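Exo-arabinanase (Penicillium chrysogenum, PDB 3A72) is an exo-1,5-alpha-L-arabinanase, a glycoside hydrolase that cuts arabinan from the chain end, probably releasing arabinobiose. Local coordinates at residues 6-12 against 343-348; 192-196 against 246-250. One frame throughout, in Å; residues are numbered along the deposited sequence.

Overall arrangement
Six four-stranded antiparallel sheets form a six-bladed beta-propeller, and the two contacts lie at its outer part, their centres about 17 and 18 Å from the centre of the chain and on opposite sides of it. Both are partly buried; their centres are about 35 Å and their nearest atoms about 27 Å apart. Contact 1 acts within one blade: 6-12 pairs with 343-348 through a ladder of backbone hydrogen bonds, burying 660 Å² and joining the two ends of the chain. Contact 2 acts between consecutive blades, where strand 193-196 meets the loop 246-250. It buries 210 Å² and has no direct hydrogen bond, relying on one bridging water, a backbone CA-H...O contact and a few side-chain contacts.

Contact 1: 6-12 against 343-348; sequences LTNVTIF and RVSVSV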
# COMPACT_ATOMS: atom_id res chain seq x y z
N LEU A 6 3.65 13.11 -17.19
CA LEU A 6 3.69 11.91 -17.99
C LEU A 6 2.33 11.22 -17.89
O LEU A 6 1.74 11.23 -16.81
CB LEU A 6 4.77 10.92 -17.48
CG LEU A 6 6.20 11.39 -17.56
CD1 LEU A 6 7.11 10.40 -16.80
CD2 LEU A 6 6.67 11.53 -19.00
N THR A 7 1.89 10.58 -18.95
CA THR A 7 0.61 9.92 -18.91
C THR A 7 0.73 8.51 -19.41
O THR A 7 1.16 8.25 -20.54
CB THR A 7 -0.44 10.68 -19.75
OG1 THR A 7 -0.62 11.95 -19.08
CG2 THR A 7 -1.76 9.93 -19.85
N ASN A 8 0.34 7.55 -18.55
CA ASN A 8 0.14 6.17 -18.94
C ASN A 8 1.38 5.50 -19.50
O ASN A 8 1.30 4.75 -20.48
CB ASN A 8 -1.03 6.04 -19.93
CG ASN A 8 -1.51 4.62 -20.04
OD1 ASN A 8 -1.42 3.84 -19.09
ND2 ASN A 8 -2.03 4.32 -21.23
N VAL A 9 2.53 5.76 -18.87
CA VAL A 9 3.79 5.12 -19.26
C VAL A 9 3.75 3.66 -18.85
O VAL A 9 3.42 3.35 -17.71
CB VAL A 9 4.98 5.81 -18.64
CG1 VAL A 9 6.26 5.10 -18.97
CG2 VAL A 9 5.04 7.27 -19.07
N THR A 10 4.11 2.75 -19.75
CA THR A 10 4.18 1.34 -19.41
C THR A 10 5.45 0.99 -18.64
O THR A 10 6.56 1.22 -19.12
CB THR A 10 4.20 0.48 -20.64
OG1 THR A 10 3.16 0.80 -21.45
CG2 THR A 10 4.04 -0.99 -20.30
N ILE A 11 5.28 0.46 -17.46
CA ILE A 11 6.39 -0.09 -16.72
C ILE A 11 6.63 -1.54 -17.11
O ILE A 11 7.75 -1.97 -17.35
CB ILE A 11 6.16 0.00 -15.17
CG1 ILE A 11 5.94 1.46 -14.75
CG2 ILE A 11 7.31 -0.67 -14.44
CD1 ILE A 11 5.80 1.68 -13.27
N PHE A 12 5.53 -2.32 -17.17
CA PHE A 12 5.60 -3.73 -17.51
C PHE A 12 4.29 -4.19 -18.14
O PHE A 12 3.20 -3.97 -17.54
CB PHE A 12 5.86 -4.58 -16.26
CG PHE A 12 5.87 -6.07 -16.46
CD1 PHE A 12 6.78 -6.67 -17.29
CD2 PHE A 12 4.97 -6.87 -15.80
CE1 PHE A 12 6.84 -8.04 -17.44
CE2 PHE A 12 5.00 -8.24 -15.93
CZ PHE A 12 5.93 -8.83 -16.75
N ARG A 343 -1.85 -4.37 -16.97
CA ARG A 343 -0.47 -3.98 -17.14
C ARG A 343 -0.10 -3.04 -16.02
O ARG A 343 -0.98 -2.51 -15.33
CB ARG A 343 -0.22 -3.33 -18.53
CG ARG A 343 -1.14 -2.16 -18.79
CD ARG A 343 -0.91 -1.64 -20.21
NE ARG A 343 -0.04 -0.55 -20.39
CZ ARG A 343 -0.31 0.71 -20.04
NH1 ARG A 343 -1.50 0.88 -19.45
NH2 ARG A 343 0.34 1.81 -20.18
N VAL A 344 1.19 -2.82 -15.85
CA VAL A 344 1.70 -1.90 -14.85
C VAL A 344 2.06 -0.61 -15.55
O VAL A 344 2.88 -0.62 -16.47
CB VAL A 344 2.91 -2.48 -14.09
CG1 VAL A 344 3.27 -1.53 -12.96
CG2 VAL A 344 2.61 -3.87 -13.58
N SER A 345 1.45 0.50 -15.13
CA SER A 345 1.64 1.80 -15.76
C SER A 345 1.78 2.88 -14.69
O SER A 345 1.42 2.71 -13.53
CB SER A 345 0.52 2.11 -16.73
OG SER A 345 -0.70 2.29 -16.10
N VAL A 346 2.24 4.05 -15.15
CA VAL A 346 2.40 5.17 -14.27
C VAL A 346 2.17 6.48 -15.03
O VAL A 346 2.55 6.63 -16.19
CB VAL A 346 3.81 5.14 -13.63
CG1 VAL A 346 4.91 5.28 -14.66
CG2 VAL A 346 3.97 6.18 -12.54
N SER A 347 1.53 7.42 -14.31
CA SER A 347 1.43 8.81 -14.74
C SER A 347 2.09 9.69 -13.67
O SER A 347 2.17 9.31 -12.51
CB SER A 347 -0.01 9.21 -14.95
OG SER A 347 -0.66 8.42 -15.93
N VAL A 348 2.53 10.87 -14.12
CA VAL A 348 3.08 11.88 -13.22
C VAL A 348 2.30 13.15 -13.47
O VAL A 348 2.17 13.59 -14.61
CB VAL A 348 4.59 12.09 -13.44
CG1 VAL A 348 5.12 13.18 -12.52
CG2 VAL A 348 5.35 10.80 -13.18
O HOH W 1 1.52 -1.60 -22.80
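Two beta bulges within five residues interrupt this antiparallel pairing. Asn8 and Val9 both face Val346 in a G1 bulge, with Asn8 in the left-handed helical region (phi/psi 60/42), a conformation asparagine adopts readily; Val9 N donates to Val346 O (2.8 Å) and Val346 N to Val9 O (2.9 Å). Ile11 and Phe12 then face Val344 in a classic bulge: Ile11 N and Phe12 N both donate to Val344 O, at 2.8 and 3.2 Å. Outside the bulges the ladder is regular: Leu6 N to Val348 O (3.0 Å) and Val348 N to Leu6 O (2.8 Å). NH1 and NH2 of Arg343 donate to Asn8 OD1 at 3.0 and 2.9 Å; NH2 also reaches Thr10 OG1 at 3.3 Å. Asn8 N donates to Ser347 OG (2.9 Å), a hydroxyl that, like Ser345 OG, is also bonded to Glu310. Leu6, Val9, Phe12, Val344, Val346 and Val348 share one apolar face, Thr10 and Ser345 the other. The pairing is the propeller's "Velcro" closure: the N-terminal strand 6-10 completes the last blade outside strand 344-350, which strand 328-333 flanks on its other edge, while Ile11, Phe12 and Val344 pack on Trp40 of strand 36-42 in the first blade.

Contact 2: 192-196 against 246-250; sequences VVEDV and ENIAS
Strand 193-196 runs at 46° to the irregular segment 246-249, and the closest CA pair, Asp195 and Ala249, is 4.5 Å apart. Asp195 (phi/psi -102/-50) opens a classic beta bulge, since it and Val196 both face Met178. Its m rotamer takes OD1 to a water (2.7 Å) that donates to it and accepts from Ile248 N at 2.8 Å. Asp195 O meets Ala249 CA at 3.1 Å in a CA-H...O contact (130° at H). Ile248 is m,m: its CB approaches Asp195 CB to 3.8 Å, but the end of its side chain leads away. Val196, in t, places CG2 4.1 Å from Ile248 CG2. Within the loop, Ser250 in p donates from OG to OD1 of Asn247, in t, at 2.9 Å. Glu246 is m,t and forms a salt bridge with Lys160. The contact is an inter-blade seam of the propeller: the outermost strand 193-196, beside strand 177-183, meets the loop between strands 237-242 and 254-255 of the next blade, and Tyr220 of strand 218-225 touches Asp195, Val196 and Ile248.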
# COMPACT_ATOMS: atom_id res chain seq x y z
N VAL A 192 0.73 -8.43 18.60
CA VAL A 192 -0.30 -7.85 17.75
C VAL A 192 -1.13 -6.84 18.53
O VAL A 192 -1.68 -7.16 19.59
CB VAL A 192 -1.21 -8.99 17.17
CG1 VAL A 192 -2.32 -8.40 16.33
CG2 VAL A 192 -0.32 -9.95 16.38
N VAL A 193 -1.28 -5.66 18.00
CA VAL A 193 -2.11 -4.57 18.54
C VAL A 193 -3.29 -4.36 17.62
O VAL A 193 -3.10 -4.09 16.44
CB VAL A 193 -1.29 -3.29 18.71
CG1 VAL A 193 -2.16 -2.16 19.22
CG2 VAL A 193 -0.14 -3.53 19.65
N GLU A 194 -4.51 -4.48 18.15
CA GLU A 194 -5.70 -4.21 17.34
C GLU A 194 -5.89 -2.72 17.13
O GLU A 194 -5.92 -1.95 18.09
CB GLU A 194 -6.93 -4.80 18.02
CG GLU A 194 -6.83 -6.28 18.24
CD GLU A 194 -7.04 -7.06 17.00
OE1 GLU A 194 -7.58 -6.65 15.96
OE2 GLU A 194 -6.73 -8.29 17.08
N ASP A 195 -6.00 -2.30 15.91
CA ASP A 195 -6.18 -0.90 15.56
C ASP A 195 -7.64 -0.57 15.20
O ASP A 195 -8.18 0.42 15.68
CB ASP A 195 -5.23 -0.55 14.41
CG ASP A 195 -3.81 -0.44 14.84
OD1 ASP A 195 -3.54 -0.13 16.02
OD2 ASP A 195 -2.92 -0.64 13.94
N VAL A 196 -8.21 -1.38 14.30
CA VAL A 196 -9.55 -1.12 13.83
C VAL A 196 -10.36 -2.43 13.96
O VAL A 196 -10.06 -3.42 13.27
CB VAL A 196 -9.60 -0.58 12.40
CG1 VAL A 196 -11.06 -0.41 11.96
CG2 VAL A 196 -8.84 0.73 12.29
N GLU A 246 1.04 4.52 16.81
CA GLU A 246 0.76 3.23 17.43
C GLU A 246 -0.62 3.18 18.15
O GLU A 246 -0.94 2.11 18.68
CB GLU A 246 1.86 2.86 18.42
CG GLU A 246 3.18 2.55 17.72
CD GLU A 246 4.30 2.17 18.66
OE1 GLU A 246 4.07 1.33 19.57
OE2 GLU A 246 5.43 2.63 18.44
N ASN A 247 -1.34 4.29 18.16
CA ASN A 247 -2.62 4.31 18.82
C ASN A 247 -3.67 4.79 17.84
O ASN A 247 -3.88 6.02 17.64
CB ASN A 247 -2.58 5.21 20.08
CG ASN A 247 -3.91 5.18 20.82
OD1 ASN A 247 -4.89 4.54 20.41
ND2 ASN A 247 -3.94 5.86 21.97
N ILE A 248 -4.30 3.82 17.21
CA ILE A 248 -5.35 4.05 16.20
C ILE A 248 -6.74 3.71 16.77
O ILE A 248 -7.75 4.34 16.40
CB ILE A 248 -5.05 3.19 14.94
CG1 ILE A 248 -3.63 3.49 14.40
CG2 ILE A 248 -6.10 3.33 13.88
CD1 ILE A 248 -3.40 4.94 13.96
N ALA A 249 -6.81 2.73 17.69
CA ALA A 249 -8.09 2.22 18.16
C ALA A 249 -8.90 3.27 18.89
O ALA A 249 -10.14 3.19 18.96
CB ALA A 249 -7.86 1.01 19.03
N SER A 250 -8.27 4.26 19.51
CA SER A 250 -8.97 5.27 20.28
C SER A 250 -9.53 6.38 19.40
O SER A 250 -10.24 7.22 19.89
CB SER A 250 -8.07 5.82 21.36
OG SER A 250 -6.99 6.54 20.82
O HOH W 2 -4.41 1.17 18.16